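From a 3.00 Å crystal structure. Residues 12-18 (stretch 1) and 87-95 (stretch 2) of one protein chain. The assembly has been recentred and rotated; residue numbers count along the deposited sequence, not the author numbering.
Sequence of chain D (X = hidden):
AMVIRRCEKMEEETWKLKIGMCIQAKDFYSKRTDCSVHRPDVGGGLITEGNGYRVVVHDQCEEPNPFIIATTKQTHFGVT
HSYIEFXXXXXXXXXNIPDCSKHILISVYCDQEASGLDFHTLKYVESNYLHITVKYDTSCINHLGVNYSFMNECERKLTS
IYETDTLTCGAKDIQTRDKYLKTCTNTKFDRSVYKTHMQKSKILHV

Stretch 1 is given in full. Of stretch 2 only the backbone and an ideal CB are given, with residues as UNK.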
# COMPACT_ATOMS: atom_id res chain seq x y z
N GLU D 12 16.29 19.03 15.21
CA GLU D 12 15.05 18.94 15.98
C GLU D 12 14.11 20.10 15.68
O GLU D 12 12.95 20.08 16.07
CB GLU D 12 15.36 18.89 17.48
CG GLU D 12 16.14 17.66 17.92
CD GLU D 12 16.38 17.63 19.41
OE1 GLU D 12 15.80 18.47 20.13
OE2 GLU D 12 17.15 16.76 19.87
N GLU D 13 14.62 21.11 14.97
CA GLU D 13 13.83 22.31 14.67
C GLU D 13 13.45 22.41 13.19
O GLU D 13 12.56 23.17 12.83
CB GLU D 13 14.58 23.57 15.11
CG GLU D 13 14.85 23.65 16.61
CD GLU D 13 15.39 25.00 17.04
OE1 GLU D 13 15.38 25.94 16.21
OE2 GLU D 13 15.81 25.14 18.20
N THR D 14 14.14 21.64 12.35
CA THR D 14 13.86 21.65 10.92
C THR D 14 12.72 20.69 10.59
O THR D 14 12.91 19.47 10.58
CB THR D 14 15.09 21.24 10.09
OG1 THR D 14 16.21 22.07 10.46
CG2 THR D 14 14.81 21.39 8.60
N TRP D 15 11.54 21.23 10.31
CA TRP D 15 10.38 20.41 9.98
C TRP D 15 10.11 20.40 8.48
O TRP D 15 10.12 21.45 7.83
CB TRP D 15 9.14 20.89 10.74
CG TRP D 15 9.14 20.48 12.18
CD1 TRP D 15 9.93 20.98 13.18
CD2 TRP D 15 8.32 19.47 12.78
NE1 TRP D 15 9.64 20.34 14.37
CE2 TRP D 15 8.66 19.41 14.15
CE3 TRP D 15 7.32 18.62 12.30
CZ2 TRP D 15 8.04 18.54 15.04
CZ3 TRP D 15 6.71 17.74 13.18
CH2 TRP D 15 7.07 17.71 14.53
N LYS D 16 9.86 19.22 7.93
CA LYS D 16 9.60 19.07 6.50
C LYS D 16 8.24 18.45 6.23
O LYS D 16 7.80 17.54 6.94
CB LYS D 16 10.70 18.25 5.84
CG LYS D 16 12.09 18.84 5.98
CD LYS D 16 13.09 18.15 5.08
CE LYS D 16 14.45 18.83 5.16
NZ LYS D 16 15.44 18.20 4.23
N LEU D 17 7.57 18.94 5.19
CA LEU D 17 6.25 18.43 4.82
C LEU D 17 6.22 17.92 3.38
O LEU D 17 6.62 18.62 2.45
CB LEU D 17 5.19 19.53 4.99
CG LEU D 17 3.78 19.18 4.52
CD1 LEU D 17 3.23 17.98 5.28
CD2 LEU D 17 2.85 20.38 4.66
N LYS D 18 5.75 16.69 3.22
CA LYS D 18 5.59 16.10 1.90
C LYS D 18 4.22 15.45 1.76
O LYS D 18 3.87 14.55 2.52
CB LYS D 18 6.68 15.06 1.62
CG LYS D 18 6.49 14.33 0.30
CD LYS D 18 7.56 13.27 0.09
CE LYS D 18 8.95 13.88 0.03
NZ LYS D 18 9.99 12.84 -0.18
N UNK D 87 5.43 19.98 -1.43
CA UNK D 87 6.58 19.95 -0.53
C UNK D 87 6.81 21.26 0.24
O UNK D 87 6.29 22.31 -0.13
CB UNK D 87 7.84 19.61 -1.33
N UNK D 88 7.58 21.16 1.32
CA UNK D 88 8.04 22.32 2.07
C UNK D 88 9.25 21.93 2.91
O UNK D 88 9.12 21.20 3.90
CB UNK D 88 6.92 22.88 2.95
N UNK D 89 10.42 22.43 2.52
CA UNK D 89 11.68 22.04 3.15
C UNK D 89 11.80 22.53 4.60
O UNK D 89 12.53 21.94 5.39
CB UNK D 89 12.85 22.58 2.33
N UNK D 90 11.08 23.59 4.93
CA UNK D 90 11.08 24.10 6.30
C UNK D 90 9.79 24.80 6.70
O UNK D 90 9.64 26.01 6.50
CB UNK D 90 12.25 25.07 6.48
N UNK D 91 8.85 24.04 7.25
CA UNK D 91 7.59 24.58 7.73
C UNK D 91 7.77 25.22 9.10
O UNK D 91 6.99 26.09 9.50
CB UNK D 91 6.52 23.48 7.79
N UNK D 92 8.79 24.78 9.82
CA UNK D 92 8.97 25.15 11.21
C UNK D 92 8.12 24.24 12.08
O UNK D 92 7.32 23.46 11.56
CB UNK D 92 8.61 26.62 11.44
N UNK D 93 8.29 24.33 13.39
CA UNK D 93 7.53 23.50 14.32
C UNK D 93 6.03 23.76 14.18
O UNK D 93 5.60 24.91 14.06
CB UNK D 93 7.98 23.76 15.76
N UNK D 94 5.23 22.68 14.20
CA UNK D 94 3.77 22.78 14.06
C UNK D 94 3.12 23.55 15.21
O UNK D 94 1.97 23.98 15.09
CB UNK D 94 3.16 21.38 13.98
N UNK D 95 3.85 23.71 16.30
CA UNK D 95 3.37 24.47 17.45
C UNK D 95 3.23 25.94 17.08
O UNK D 95 2.34 26.63 17.57
CB UNK D 95 4.31 24.31 18.64

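Position 87 pairs with Lys18 as a non-hydrogen-bonded antiparallel pair, CA to CA 4.7 Å, and its CB lies on the same sheet face as that of Lys18. The ideal CB is 4.1 Å from Leu17 O, so small, polar or beta-branched residues would all fit. It is Ser87; its side chain makes no hydrogen bond to stretch 1, and its CA makes a CA-H...O contact with Leu17 O at 3.3 Å.

Position 88 is the hydrogen-bonded partner of Leu17. The backbone supplies both links: Leu17 N donates to the O of 88 at 3.0 Å (167°), and the N of 88 donates to Leu17 O at 2.9 Å, a weak bond at 129°. The ideal CB, 4.3 Å from Leu17 CB, shares that residue's face, where an aliphatic or polar side chain could sit. The residue is Asn88; Asn88 OD1 accepts from the backbone N of residue 90 at 3.1 Å, bridging the turn that follows the strand, and ND2 is bonded elsewhere in the structure.

At 89 the CA-to-CB bond points away, so most small or polar residues would serve. Ser89 occupies it; the contact is made by backbone, with Ser89 O 3.2 Å from Lys16 CG.

Position 90 is extended (-151/91), its CB sideways and 5.0 Å from Thr14 CG2. Its CA makes a CA-H...O contact with Trp15 O at 3.2 Å. Many polar side chains would suit; Asn90 brings OD1 to 4.0 Å from Thr14 CA.

The N of 91 donates to Trp15 O at 2.9 Å and 154°. The ideal CB is 5.0 Å from Leu17 CB, so Val, Ile or Thr could use the space. Thr91 sets CG2 3.8 Å from Leu17 CB and OG1 3.3 Å from Trp15 CB; Thr91 OG1 donates to the O of 92 at 3.0 Å.

Position 92 has phi/psi 83/172, where a CB would jam against the preceding carbonyl O. Glycine is called for, and Gly92 is found; its O lies 3.3 Å from Trp15 CB.

At 93 the ideal CB is 4.0 Å from Trp15 NE1, and CA lies over the five-membered ring, 3.9 Å from its centroid and 19° off the normal. A small apolar residue suits this approach, and Ala93 is present.

Position 94, phi -64°, has its ideal CB 5.1 Å from Trp15 CZ3. Proline or a compact aliphatic would suit the indole. Pro94 places CD 3.5 Å from the centroid of the Trp15 six-membered ring, 8° off the normal, a CH-pi contact over the same face.

Position 95 has no stretch 1 atom within 5.5 Å of its ideal CB, leaving the choice open; it is Glu95.

Stretch 2 87-95: SNSNTGAPE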
# COMPACT_ATOMS: atom_id res chain seq x y z
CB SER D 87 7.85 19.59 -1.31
OG SER D 87 7.64 18.43 -2.10
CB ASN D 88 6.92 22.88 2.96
CG ASN D 88 7.24 24.27 3.49
OD1 ASN D 88 8.39 24.60 3.77
ND2 ASN D 88 6.21 25.09 3.65
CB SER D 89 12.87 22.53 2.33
OG SER D 89 12.85 23.94 2.19
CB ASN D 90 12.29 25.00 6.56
CG ASN D 90 12.31 25.56 7.96
OD1 ASN D 90 12.70 24.88 8.91
ND2 ASN D 90 11.90 26.82 8.11
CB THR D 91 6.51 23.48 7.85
OG1 THR D 91 6.97 22.47 8.77
CG2 THR D 91 6.23 22.84 6.51
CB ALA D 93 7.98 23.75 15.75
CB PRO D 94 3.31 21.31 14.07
CG PRO D 94 4.42 20.58 14.75
CD PRO D 94 5.67 21.29 14.36
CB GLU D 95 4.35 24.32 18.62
CG GLU D 95 4.74 22.89 18.94
CD GLU D 95 5.89 22.82 19.93
OE1 GLU D 95 6.36 23.89 20.38
OE2 GLU D 95 6.33 21.69 20.26
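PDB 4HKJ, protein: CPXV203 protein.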